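Local coordinates for protein beta-phosphoglucomutase (Clostridium difficile, PDB 4GIB) that probably catalyses the magnesium-dependent interconversion of beta-D-glucose 1-phosphate and beta-D-glucose 6-phosphate, as a phosphomutase of the haloacid dehalogenase superfamily, at residues S107-I112 / A144-N149; N189-E194 / N207-G212; I57-K62 / D77-F82; F159-G164 / P173-M178. All coordinates share one frame; numbering follows the deposited sequence.

Interaction 1 (S107-I112 / A144-N149); sequences SLIDEI and AINVLN
V147 sets its two methyl groups against two isoleucines of 107-112, one methyl for each. Its CG2 meets CD1 of I109 at 3.8 Å, the two side chains crossing at about a right angle, while CG1 lies more loosely against CD1 of I112, 4.4 Å away. To get there, I109 places CG1 between the backbone N and the carbonyl carbon (chi1 59°), and the chain is extended beyond it, which carries CD1 across to the opposing helix. The same methyl also passes 4.0 Å from ND2 of N146, so a single terminal carbon reaches both the apolar and the polar part of the contact.

The polar part is one hydrogen bond. ND2 of N146 donates to OD1 of D110 over 3.2 Å, with an angle of 150° at the hydrogen. The carboxylate oxygen is met on its syn side, a little out of plane, and the amide and carboxylate planes stand 87° apart. This bond lies at the partly exposed border of the aliphatic patch.

Both isoleucines can face V147 because the chain folds back at I109-I112 in a type I beta turn, closed by I112 N donating to I109 O at 3.0 Å. Y43 of helix 41-53 packs on both isoleucines, and L33 of helix 33-37 on V147. The contact thus joins the end of helix 91-109, part of the helical cap, to helix 144-151 of the Rossmann-like core.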
loop_
_atom_site.group_PDB
_atom_site.type_symbol
_atom_site.label_atom_id
_atom_site.label_comp_id
_atom_site.label_asym_id
_atom_site.label_seq_id
_atom_site.Cartn_x
_atom_site.Cartn_y
_atom_site.Cartn_z
ATOM N N SER A 107 0.759 -18.636 2.826
ATOM C CA SER A 107 1.673 -19.523 3.493
ATOM C C SER A 107 2.972 -18.798 3.820
ATOM O O SER A 107 3.592 -19.047 4.838
ATOM C CB SER A 107 1.946 -20.730 2.604
ATOM O OG SER A 107 2.886 -21.567 3.216
ATOM N N LEU A 108 3.394 -17.906 2.943
ATOM C CA LEU A 108 4.628 -17.143 3.179
ATOM C C LEU A 108 4.438 -16.100 4.253
ATOM O O LEU A 108 5.250 -16.007 5.155
ATOM C CB LEU A 108 5.119 -16.481 1.894
ATOM C CG LEU A 108 5.520 -17.449 0.770
ATOM C CD1 LEU A 108 5.850 -16.672 -0.481
ATOM C CD2 LEU A 108 6.694 -18.329 1.194
ATOM N N ILE A 109 3.354 -15.331 4.190
ATOM C CA ILE A 109 3.146 -14.250 5.181
ATOM C C ILE A 109 2.746 -14.727 6.565
ATOM O O ILE A 109 2.815 -13.958 7.522
ATOM C CB ILE A 109 2.143 -13.174 4.716
ATOM C CG1 ILE A 109 0.773 -13.786 4.424
ATOM C CG2 ILE A 109 2.703 -12.438 3.503
ATOM C CD1 ILE A 109 -0.260 -12.773 4.037
ATOM N N ASP A 110 2.327 -15.978 6.688
ATOM C CA ASP A 110 1.986 -16.494 7.994
ATOM C C ASP A 110 3.219 -16.592 8.921
ATOM O O ASP A 110 3.064 -16.799 10.116
ATOM C CB ASP A 110 1.181 -17.794 7.891
ATOM C CG ASP A 110 -0.297 -17.541 7.448
ATOM O OD1 ASP A 110 -0.613 -16.426 6.943
ATOM O OD2 ASP A 110 -1.141 -18.455 7.606
ATOM N N GLU A 111 4.423 -16.366 8.380
ATOM C CA GLU A 111 5.651 -16.354 9.196
ATOM C C GLU A 111 6.085 -14.934 9.614
ATOM O O GLU A 111 7.147 -14.752 10.198
ATOM C CB GLU A 111 6.803 -17.051 8.459
ATOM C CG GLU A 111 6.467 -18.472 8.014
ATOM C CD GLU A 111 5.890 -19.316 9.140
ATOM O OE1 GLU A 111 6.347 -19.172 10.289
ATOM O OE2 GLU A 111 4.984 -20.125 8.870
ATOM N N ILE A 112 5.280 -13.933 9.304
ATOM C CA ILE A 112 5.590 -12.559 9.702
ATOM C C ILE A 112 5.289 -12.374 11.204
ATOM O O ILE A 112 4.344 -12.971 11.725
ATOM C CB ILE A 112 4.790 -11.545 8.835
ATOM C CG1 ILE A 112 5.183 -11.695 7.349
ATOM C CG2 ILE A 112 5.053 -10.139 9.282
ATOM C CD1 ILE A 112 4.371 -10.815 6.376
ATOM N N ALA A 144 -4.499 -7.744 3.932
ATOM C CA ALA A 144 -3.928 -6.719 4.791
ATOM C C ALA A 144 -4.213 -6.969 6.273
ATOM O O ALA A 144 -3.325 -6.795 7.112
ATOM C CB ALA A 144 -4.409 -5.343 4.361
ATOM N N ILE A 145 -5.444 -7.377 6.578
ATOM C CA ILE A 145 -5.869 -7.664 7.953
ATOM C C ILE A 145 -4.997 -8.790 8.541
ATOM O O ILE A 145 -4.409 -8.640 9.617
ATOM C CB ILE A 145 -7.385 -8.019 8.019
ATOM C CG1 ILE A 145 -8.233 -6.802 7.613
ATOM C CG2 ILE A 145 -7.807 -8.471 9.456
ATOM C CD1 ILE A 145 -9.735 -7.009 7.751
ATOM N N ASN A 146 -4.888 -9.894 7.810
ATOM C CA ASN A 146 -4.046 -11.010 8.233
ATOM C C ASN A 146 -2.618 -10.523 8.555
ATOM O O ASN A 146 -2.035 -10.894 9.570
ATOM C CB ASN A 146 -4.024 -12.104 7.142
ATOM C CG ASN A 146 -3.353 -13.411 7.613
ATOM O OD1 ASN A 146 -3.314 -13.707 8.806
ATOM N ND2 ASN A 146 -2.846 -14.198 6.664
ATOM N N VAL A 147 -2.069 -9.659 7.710
ATOM C CA VAL A 147 -0.708 -9.171 7.924
ATOM C C VAL A 147 -0.578 -8.300 9.183
ATOM O O VAL A 147 0.350 -8.487 9.971
ATOM C CB VAL A 147 -0.187 -8.401 6.707
ATOM C CG1 VAL A 147 1.210 -7.834 6.997
ATOM C CG2 VAL A 147 -0.171 -9.297 5.482
ATOM N N LEU A 148 -1.492 -7.350 9.372
ATOM C CA LEU A 148 -1.469 -6.504 10.579
ATOM C C LEU A 148 -1.588 -7.316 11.868
ATOM O O LEU A 148 -0.998 -6.944 12.891
ATOM C CB LEU A 148 -2.584 -5.462 10.566
ATOM C CG LEU A 148 -2.540 -4.421 9.460
ATOM C CD1 LEU A 148 -3.711 -3.477 9.625
ATOM C CD2 LEU A 148 -1.222 -3.686 9.457
ATOM N N ASN A 149 -2.369 -8.393 11.840
ATOM C CA ASN A 149 -2.515 -9.239 13.030
ATOM C C ASN A 149 -1.214 -9.988 13.364
ATOM O O ASN A 149 -0.877 -10.138 14.525
ATOM C CB ASN A 149 -3.727 -10.167 12.920
ATOM C CG ASN A 149 -5.051 -9.436 13.250
ATOM O OD1 ASN A 149 -5.861 -9.176 12.366
ATOM N ND2 ASN A 149 -5.236 -9.069 14.525
#

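Interaction 2 (N189-E194 / N207-G212). With NA (sodium ion), chain D; NA (sodium ion), chain C.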
loop_
_atom_site.group_PDB
_atom_site.type_symbol
_atom_site.label_atom_id
_atom_site.label_comp_id
_atom_site.label_asym_id
_atom_site.label_seq_id
_atom_site.Cartn_x
_atom_site.Cartn_y
_atom_site.Cartn_z
ATOM N N ASN A 189 -7.205 17.238 4.883
ATOM C CA ASN A 189 -6.532 17.261 6.176
ATOM C C ASN A 189 -5.872 15.927 6.494
ATOM O O ASN A 189 -5.495 15.671 7.641
ATOM C CB ASN A 189 -7.533 17.644 7.257
ATOM C CG ASN A 189 -8.124 19.026 7.032
ATOM O OD1 ASN A 189 -9.337 19.217 7.111
ATOM N ND2 ASN A 189 -7.265 19.988 6.696
ATOM N N CYS A 190 -5.727 15.089 5.467
ATOM C CA CYS A 190 -5.129 13.776 5.612
ATOM C C CYS A 190 -3.722 13.733 5.058
ATOM O O CYS A 190 -3.385 14.489 4.169
ATOM C CB CYS A 190 -5.964 12.720 4.876
ATOM S SG CYS A 190 -7.563 12.446 5.580
ATOM N N ILE A 191 -2.909 12.839 5.617
ATOM C CA ILE A 191 -1.534 12.617 5.180
ATOM C C ILE A 191 -1.561 11.188 4.672
ATOM O O ILE A 191 -2.031 10.293 5.390
ATOM C CB ILE A 191 -0.490 12.618 6.347
ATOM C CG1 ILE A 191 -0.597 13.838 7.267
ATOM C CG2 ILE A 191 0.936 12.488 5.781
ATOM C CD1 ILE A 191 0.250 15.025 6.888
ATOM N N GLY A 192 -1.082 10.966 3.456
ATOM C CA GLY A 192 -1.001 9.621 2.887
ATOM C C GLY A 192 0.479 9.242 2.761
ATOM O O GLY A 192 1.274 10.030 2.203
ATOM N N ILE A 193 0.850 8.064 3.288
ATOM C CA ILE A 193 2.239 7.567 3.238
ATOM C C ILE A 193 2.382 6.327 2.328
ATOM O O ILE A 193 1.630 5.352 2.456
ATOM C CB ILE A 193 2.782 7.281 4.638
ATOM C CG1 ILE A 193 2.570 8.530 5.517
ATOM C CG2 ILE A 193 4.228 6.844 4.553
ATOM C CD1 ILE A 193 3.353 8.559 6.778
ATOM N N GLU A 194 3.391 6.353 1.451
ATOM C CA GLU A 194 3.547 5.317 0.431
ATOM C C GLU A 194 4.995 5.203 -0.091
ATOM O O GLU A 194 5.800 6.120 0.107
ATOM C CB GLU A 194 2.574 5.708 -0.685
ATOM C CG GLU A 194 2.478 4.858 -1.869
ATOM C CD GLU A 194 2.119 3.431 -1.563
ATOM O OE1 GLU A 194 2.906 2.769 -0.833
ATOM O OE2 GLU A 194 1.084 2.954 -2.096
ATOM N N ASN A 207 -6.461 14.438 -3.141
ATOM C CA ASN A 207 -6.275 15.774 -2.558
ATOM C C ASN A 207 -5.704 15.738 -1.144
ATOM O O ASN A 207 -6.082 16.542 -0.305
ATOM C CB ASN A 207 -7.570 16.608 -2.632
ATOM C CG ASN A 207 -7.943 16.979 -4.056
ATOM O OD1 ASN A 207 -7.102 16.949 -4.957
ATOM N ND2 ASN A 207 -9.205 17.345 -4.268
ATOM N N MET A 208 -4.771 14.816 -0.909
ATOM C CA MET A 208 -4.116 14.645 0.389
ATOM C C MET A 208 -2.635 15.008 0.309
ATOM O O MET A 208 -2.070 15.127 -0.779
ATOM C CB MET A 208 -4.215 13.184 0.848
ATOM C CG MET A 208 -5.609 12.593 0.832
ATOM S SD MET A 208 -5.555 10.886 1.435
ATOM C CE MET A 208 -7.295 10.491 1.605
ATOM N N PHE A 209 -2.011 15.162 1.477
ATOM C CA PHE A 209 -0.588 15.459 1.567
ATOM C C PHE A 209 0.132 14.130 1.360
ATOM O O PHE A 209 -0.101 13.189 2.096
ATOM C CB PHE A 209 -0.267 16.092 2.923
ATOM C CG PHE A 209 1.187 16.386 3.144
ATOM C CD1 PHE A 209 1.847 17.315 2.366
ATOM C CD2 PHE A 209 1.875 15.781 4.174
ATOM C CE1 PHE A 209 3.193 17.612 2.587
ATOM C CE2 PHE A 209 3.213 16.071 4.409
ATOM C CZ PHE A 209 3.874 16.984 3.613
ATOM N N SER A 210 0.980 14.044 0.334
ATOM C CA SER A 210 1.633 12.786 0.017
ATOM C C SER A 210 3.053 12.718 0.581
ATOM O O SER A 210 3.834 13.665 0.445
ATOM C CB SER A 210 1.631 12.557 -1.498
ATOM O OG SER A 210 2.404 13.548 -2.190
ATOM N N VAL A 211 3.356 11.606 1.251
ATOM C CA VAL A 211 4.691 11.355 1.806
ATOM C C VAL A 211 5.232 10.084 1.151
ATOM O O VAL A 211 4.626 8.994 1.260
ATOM C CB VAL A 211 4.669 11.168 3.324
ATOM C CG1 VAL A 211 6.101 10.967 3.864
ATOM C CG2 VAL A 211 3.988 12.363 4.001
ATOM N N GLY A 212 6.350 10.240 0.447
ATOM C CA GLY A 212 7.003 9.139 -0.247
ATOM C C GLY A 212 8.220 8.656 0.523
ATOM O O GLY A 212 8.961 9.454 1.124
HETATM NA NA NA D . 3.513 0.625 -0.907
HETATM NA NA NA C . -0.880 16.429 -2.505
HETATM O O HOH W 1 -0.390 17.553 -4.482
HETATM O O HOH W 2 -2.777 16.651 -3.924
HETATM O O HOH W 3 3.080 -0.754 -2.516
#
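The F209 ring is approached obliquely by I191, whose CD1 comes within 3.3 Å of ring atom CD2. Farther along the same face of the sheet, I191 CG2 touches V211 CG2 at 3.5 Å. The ring of Y244 also meets F209, the planes at about 45°.

Beneath this packing lies regular parallel pairing. G192 bonds both ways, its N donating to F209 O and its O accepting from V211 N, each at 2.8 Å, while F209 N to C190 O and E194 N to V211 O extend the pattern at either end.

The other flat group, the E194 carboxylate, is carried to the metal by CG anti to the backbone N (chi1 -180°) and a bend at chi2 (57°). OE1 binds a sodium ion at 2.2 Å, with D32 OD2, D195 OD1, the backbone O of D34 and a water, where magnesium is predicted to bind; OE2 forms a salt bridge with K170. M208 O holds a second sodium at 2.5 Å, together with OD1 of N204, OD1 of N223 and two waters.

Helix 197-205 joins the two strands in a beta-alpha-beta unit. Strand 28-31 flanks 190-194 on its other edge, and helix 234-247 packs on the I191 and F209 face.

Interaction 3 (I57-K62 / D77-F82)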
loop_
_atom_site.group_PDB
_atom_site.type_symbol
_atom_site.label_atom_id
_atom_site.label_comp_id
_atom_site.label_asym_id
_atom_site.label_seq_id
_atom_site.Cartn_x
_atom_site.Cartn_y
_atom_site.Cartn_z
ATOM N N ILE A 57 5.580 -17.572 -18.614
ATOM C CA ILE A 57 5.951 -16.203 -18.345
ATOM C C ILE A 57 6.875 -16.182 -17.134
ATOM O O ILE A 57 6.560 -16.753 -16.093
ATOM C CB ILE A 57 4.689 -15.352 -18.055
ATOM C CG1 ILE A 57 3.721 -15.404 -19.240
ATOM C CG2 ILE A 57 5.069 -13.921 -17.776
ATOM C CD1 ILE A 57 2.374 -14.693 -19.000
ATOM N N ASP A 58 8.037 -15.566 -17.273
ATOM C CA ASP A 58 8.950 -15.465 -16.140
ATOM C C ASP A 58 9.196 -13.988 -15.872
ATOM O O ASP A 58 9.903 -13.304 -16.610
ATOM C CB ASP A 58 10.249 -16.293 -16.316
ATOM C CG ASP A 58 11.067 -15.887 -17.522
ATOM O OD1 ASP A 58 10.565 -15.093 -18.346
ATOM O OD2 ASP A 58 12.221 -16.379 -17.644
ATOM N N ILE A 59 8.543 -13.512 -14.823
ATOM C CA ILE A 59 8.620 -12.131 -14.400
ATOM C C ILE A 59 9.917 -11.933 -13.611
ATOM O O ILE A 59 10.469 -12.891 -13.050
ATOM C CB ILE A 59 7.368 -11.745 -13.548
ATOM C CG1 ILE A 59 7.308 -12.534 -12.232
ATOM C CG2 ILE A 59 6.093 -11.999 -14.334
ATOM C CD1 ILE A 59 6.042 -12.297 -11.433
ATOM N N ASP A 60 10.411 -10.701 -13.596
ATOM C CA ASP A 60 11.646 -10.360 -12.888
ATOM C C ASP A 60 11.357 -9.236 -11.909
ATOM O O ASP A 60 10.356 -8.540 -12.048
ATOM C CB ASP A 60 12.741 -9.946 -13.879
ATOM C CG ASP A 60 12.334 -8.760 -14.754
ATOM O OD1 ASP A 60 11.213 -8.244 -14.600
ATOM O OD2 ASP A 60 13.145 -8.344 -15.611
ATOM N N THR A 61 12.240 -9.034 -10.936
ATOM C CA THR A 61 12.015 -7.995 -9.920
ATOM C C THR A 61 11.838 -6.579 -10.525
ATOM O O THR A 61 11.464 -5.640 -9.817
ATOM C CB THR A 61 13.119 -7.993 -8.835
ATOM O OG1 THR A 61 12.655 -7.270 -7.685
ATOM C CG2 THR A 61 14.433 -7.388 -9.365
ATOM N N LYS A 62 12.110 -6.437 -11.827
ATOM C CA LYS A 62 11.916 -5.168 -12.525
ATOM C C LYS A 62 10.464 -5.051 -13.005
ATOM O O LYS A 62 9.798 -4.047 -12.732
ATOM C CB LYS A 62 12.900 -5.021 -13.687
ATOM C CG LYS A 62 14.360 -4.934 -13.230
ATOM C CD LYS A 62 15.320 -4.648 -14.383
ATOM C CE LYS A 62 16.757 -4.527 -13.884
ATOM N NZ LYS A 62 17.723 -4.158 -14.967
ATOM N N ASP A 77 -3.875 -10.219 -14.438
ATOM C CA ASP A 77 -4.099 -9.747 -15.824
ATOM C C ASP A 77 -2.860 -9.074 -16.407
ATOM O O ASP A 77 -2.549 -9.253 -17.590
ATOM C CB ASP A 77 -5.303 -8.774 -15.924
ATOM C CG ASP A 77 -6.638 -9.483 -16.119
ATOM O OD1 ASP A 77 -6.674 -10.731 -16.238
ATOM O OD2 ASP A 77 -7.668 -8.786 -16.188
ATOM N N ARG A 78 -2.162 -8.287 -15.596
ATOM C CA ARG A 78 -0.932 -7.660 -16.052
ATOM C C ARG A 78 0.162 -8.712 -16.327
ATOM O O ARG A 78 0.937 -8.575 -17.263
ATOM C CB ARG A 78 -0.444 -6.613 -15.051
ATOM C CG ARG A 78 -1.373 -5.435 -14.949
ATOM C CD ARG A 78 -0.847 -4.363 -14.036
ATOM N NE ARG A 78 -1.858 -3.338 -13.839
ATOM C CZ ARG A 78 -1.668 -2.202 -13.177
ATOM N NH1 ARG A 78 -0.482 -1.926 -12.636
ATOM N NH2 ARG A 78 -2.671 -1.338 -13.058
ATOM N N ILE A 79 0.220 -9.765 -15.523
ATOM C CA ILE A 79 1.199 -10.813 -15.772
ATOM C C ILE A 79 0.877 -11.492 -17.104
ATOM O O ILE A 79 1.755 -11.675 -17.940
ATOM C CB ILE A 79 1.233 -11.862 -14.647
ATOM C CG1 ILE A 79 1.691 -11.212 -13.334
ATOM C CG2 ILE A 79 2.189 -12.988 -15.010
ATOM C CD1 ILE A 79 1.609 -12.142 -12.135
ATOM N N LEU A 80 -0.389 -11.836 -17.309
ATOM C CA LEU A 80 -0.798 -12.491 -18.555
ATOM C C LEU A 80 -0.570 -11.582 -19.756
ATOM O O LEU A 80 -0.145 -12.039 -20.800
ATOM C CB LEU A 80 -2.237 -12.952 -18.456
ATOM C CG LEU A 80 -2.443 -13.938 -17.320
ATOM C CD1 LEU A 80 -3.908 -14.274 -17.186
ATOM C CD2 LEU A 80 -1.585 -15.204 -17.485
ATOM N N GLU A 81 -0.869 -10.298 -19.581
ATOM C CA GLU A 81 -0.614 -9.268 -20.582
ATOM C C GLU A 81 0.819 -9.334 -21.061
ATOM O O GLU A 81 1.097 -9.293 -22.259
ATOM C CB GLU A 81 -0.767 -7.890 -19.940
ATOM C CG GLU A 81 0.077 -6.813 -20.649
ATOM C CD GLU A 81 0.834 -5.929 -19.663
ATOM O OE1 GLU A 81 1.635 -5.073 -20.116
ATOM O OE2 GLU A 81 0.670 -6.123 -18.433
ATOM N N PHE A 82 1.732 -9.421 -20.102
ATOM C CA PHE A 82 3.173 -9.450 -20.391
ATOM C C PHE A 82 3.503 -10.567 -21.400
ATOM O O PHE A 82 4.471 -10.459 -22.142
ATOM C CB PHE A 82 3.984 -9.577 -19.094
ATOM C CG PHE A 82 5.483 -9.614 -19.308
ATOM C CD1 PHE A 82 6.185 -8.456 -19.661
ATOM C CD2 PHE A 82 6.200 -10.797 -19.125
ATOM C CE1 PHE A 82 7.556 -8.483 -19.857
ATOM C CE2 PHE A 82 7.578 -10.834 -19.319
ATOM C CZ PHE A 82 8.257 -9.673 -19.688
#
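I79 is the first residue of the helical segment to meet the loop, and it does so through both its side chain and its carbonyl oxygen. Its CG2 lies 4.1 Å from CG2 of I59, the side chains crossing at a slant, and equally far from CG2 of I57. Its carbonyl oxygen is approached at 3.3 Å by CD1 of I57, a van der Waals contact with the backbone.

At L80 the same CD1 of I57 rests on the helix itself, 3.9 Å from CA, with the leucine's CD2 a little farther off. I57 therefore lies over the final turn of the segment.

F82 closes the walk. With CG anti to the backbone N (chi1 180°), its ring extends past I57, the two side chains sliding by in opposite directions, and CG2 of I57 reaches the ring edge in plane, 3.6 Å from CD2. The ring of F63 also meets it, the planes at about 40°. No hydrogen bond spans the two segments; between them the loop is held by apolar packing.

W48 of helix 41-53, predicted to bind substrate, packs against both I59 and I79, and Y45 also touches I59. The loop links helix 41-53 to helix 72-82 in the helical cap and packs on both.

Interaction 4 (F159-G164 / P173-M178); sequences FIADAG and PEIFLM
M178 reaches along the loop to D162, where its CE lies 3.2 Å from the backbone O of D162. The thioether chain is straight as far as SD and then bends (chi3 66°), turning the methyl onto the peptide. Nearer the helix, CB of A161 fits between two residues one turn apart, 4.0 Å from CB of M178 and 4.0 Å from CD1 of I175, with the backbone O of I175 also close by. At the start of the segment, in strand 159-160, the F159 ring is met obliquely by M178 O, 3.4 Å from CE2. Contacts across the two segments are van der Waals throughout.

The arrangement belongs to the Rossmann-like core of the haloacid dehalogenase superfamily: 159-160 is an outermost strand of the parallel sheet, and helix 174-183 follows it on the way to strand 190-194, beyond strands 134-137 and 28-31.

What positions the first shell lies just behind it. The loop is shaped by an Asx turn, in which G164 N donates to D162 OD1 at 2.7 Å from above the carboxylate plane, and backbone hydrogen bonds of F159 and A161 with L137 join this segment to strand 134-137. On the helix side, S138 OG hydrogen-bonds I175 O, while the E174 carboxylate takes bonds from K167 N and N168 ND2, close in sequence to K170, a predicted substrate-binding lysine.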
loop_
_atom_site.group_PDB
_atom_site.type_symbol
_atom_site.label_atom_id
_atom_site.label_comp_id
_atom_site.label_asym_id
_atom_site.label_seq_id
_atom_site.Cartn_x
_atom_site.Cartn_y
_atom_site.Cartn_z
ATOM N N PHE A 159 -9.457 2.453 10.861
ATOM C CA PHE A 159 -10.176 1.971 9.697
ATOM C C PHE A 159 -9.226 1.304 8.704
ATOM O O PHE A 159 -8.120 1.773 8.471
ATOM C CB PHE A 159 -10.925 3.118 9.003
ATOM C CG PHE A 159 -11.797 2.669 7.866
ATOM C CD1 PHE A 159 -13.107 2.272 8.094
ATOM C CD2 PHE A 159 -11.310 2.625 6.567
ATOM C CE1 PHE A 159 -13.924 1.840 7.040
ATOM C CE2 PHE A 159 -12.127 2.200 5.506
ATOM C CZ PHE A 159 -13.439 1.812 5.753
ATOM N N ILE A 160 -9.681 0.194 8.144
ATOM C CA ILE A 160 -8.941 -0.552 7.154
ATOM C C ILE A 160 -9.813 -0.642 5.907
ATOM O O ILE A 160 -10.870 -1.261 5.936
ATOM C CB ILE A 160 -8.597 -1.948 7.661
ATOM C CG1 ILE A 160 -7.807 -1.831 8.977
ATOM C CG2 ILE A 160 -7.795 -2.720 6.592
ATOM C CD1 ILE A 160 -7.563 -3.141 9.663
ATOM N N ALA A 161 -9.382 0.008 4.832
ATOM C CA ALA A 161 -10.129 -0.002 3.579
ATOM C C ALA A 161 -10.192 -1.418 3.067
ATOM O O ALA A 161 -9.204 -2.125 3.067
ATOM C CB ALA A 161 -9.480 0.924 2.528
ATOM N N ASP A 162 -11.371 -1.844 2.658
ATOM C CA ASP A 162 -11.535 -3.183 2.145
ATOM C C ASP A 162 -11.221 -3.176 0.656
ATOM O O ASP A 162 -11.970 -2.608 -0.138
ATOM C CB ASP A 162 -12.964 -3.661 2.392
ATOM C CG ASP A 162 -13.204 -5.069 1.909
ATOM O OD1 ASP A 162 -12.295 -5.672 1.284
ATOM O OD2 ASP A 162 -14.317 -5.580 2.168
ATOM N N ALA A 163 -10.108 -3.797 0.291
ATOM C CA ALA A 163 -9.709 -3.905 -1.106
ATOM C C ALA A 163 -10.764 -4.647 -1.938
ATOM O O ALA A 163 -10.896 -4.407 -3.135
ATOM C CB ALA A 163 -8.351 -4.614 -1.209
ATOM N N GLY A 164 -11.509 -5.552 -1.301
ATOM C CA GLY A 164 -12.564 -6.305 -1.981
ATOM C C GLY A 164 -13.682 -5.432 -2.530
ATOM O O GLY A 164 -14.412 -5.853 -3.408
ATOM N N PRO A 173 -7.475 7.187 -7.173
ATOM C CA PRO A 173 -7.435 7.488 -5.736
ATOM C C PRO A 173 -8.455 6.768 -4.864
ATOM O O PRO A 173 -8.505 7.013 -3.659
ATOM C CB PRO A 173 -7.665 9.002 -5.694
ATOM C CG PRO A 173 -8.431 9.315 -6.895
ATOM C CD PRO A 173 -8.073 8.280 -7.957
ATOM N N GLU A 174 -9.234 5.857 -5.446
ATOM C CA GLU A 174 -10.281 5.167 -4.699
ATOM C C GLU A 174 -9.867 4.621 -3.315
ATOM O O GLU A 174 -10.453 5.007 -2.296
ATOM C CB GLU A 174 -10.863 4.062 -5.573
ATOM C CG GLU A 174 -12.033 3.328 -5.000
ATOM C CD GLU A 174 -12.998 2.858 -6.087
ATOM O OE1 GLU A 174 -13.758 1.882 -5.868
ATOM O OE2 GLU A 174 -13.011 3.490 -7.172
ATOM N N ILE A 175 -8.836 3.779 -3.277
ATOM C CA ILE A 175 -8.434 3.117 -2.031
ATOM C C ILE A 175 -8.101 4.091 -0.896
ATOM O O ILE A 175 -8.295 3.757 0.280
ATOM C CB ILE A 175 -7.238 2.132 -2.264
ATOM C CG1 ILE A 175 -7.249 1.034 -1.195
ATOM C CG2 ILE A 175 -5.889 2.898 -2.367
ATOM C CD1 ILE A 175 -8.502 0.145 -1.262
ATOM N N PHE A 176 -7.594 5.279 -1.249
ATOM C CA PHE A 176 -7.291 6.321 -0.271
ATOM C C PHE A 176 -8.532 7.125 0.125
ATOM O O PHE A 176 -8.662 7.511 1.288
ATOM C CB PHE A 176 -6.172 7.230 -0.757
ATOM C CG PHE A 176 -4.837 6.624 -0.607
ATOM C CD1 PHE A 176 -4.172 6.706 0.610
ATOM C CD2 PHE A 176 -4.255 5.931 -1.649
ATOM C CE1 PHE A 176 -2.960 6.132 0.767
ATOM C CE2 PHE A 176 -3.036 5.354 -1.494
ATOM C CZ PHE A 176 -2.382 5.451 -0.290
ATOM N N LEU A 177 -9.441 7.364 -0.828
ATOM C CA LEU A 177 -10.703 8.027 -0.531
ATOM C C LEU A 177 -11.550 7.132 0.388
ATOM O O LEU A 177 -12.300 7.635 1.235
ATOM C CB LEU A 177 -11.502 8.321 -1.799
ATOM C CG LEU A 177 -10.980 9.308 -2.830
ATOM C CD1 LEU A 177 -11.908 9.246 -4.081
ATOM C CD2 LEU A 177 -10.861 10.746 -2.266
ATOM N N MET A 178 -11.441 5.811 0.218
ATOM C CA MET A 178 -12.188 4.860 1.054
ATOM C C MET A 178 -11.837 4.967 2.530
ATOM O O MET A 178 -12.711 4.820 3.384
ATOM C CB MET A 178 -11.971 3.424 0.582
ATOM C CG MET A 178 -12.651 3.091 -0.725
ATOM S SD MET A 178 -12.230 1.438 -1.317
ATOM C CE MET A 178 -12.988 0.406 -0.038
#

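Along the chain the contacts follow one another without overlap, in the order interaction 3, interaction 1, interaction 4, interaction 2. Interaction 3 lies within the helical cap, interaction 1 ties the cap's last helix to the core, and interactions 4 and 2 belong to the parallel sheet and its helices. Interactions 3 and 2 are farthest apart, with centres 29 Å from each other, whereas those of 4 and 2 are 14 Å apart and touch where M208 CE meets F176 O at 3.3 Å. Interaction 1 reaches interaction 4 through L148 and I160. The contacts are thus spread over cap and core: interaction 2 carries E194 of the metal site, and the others adjoin residues predicted to bind substrate.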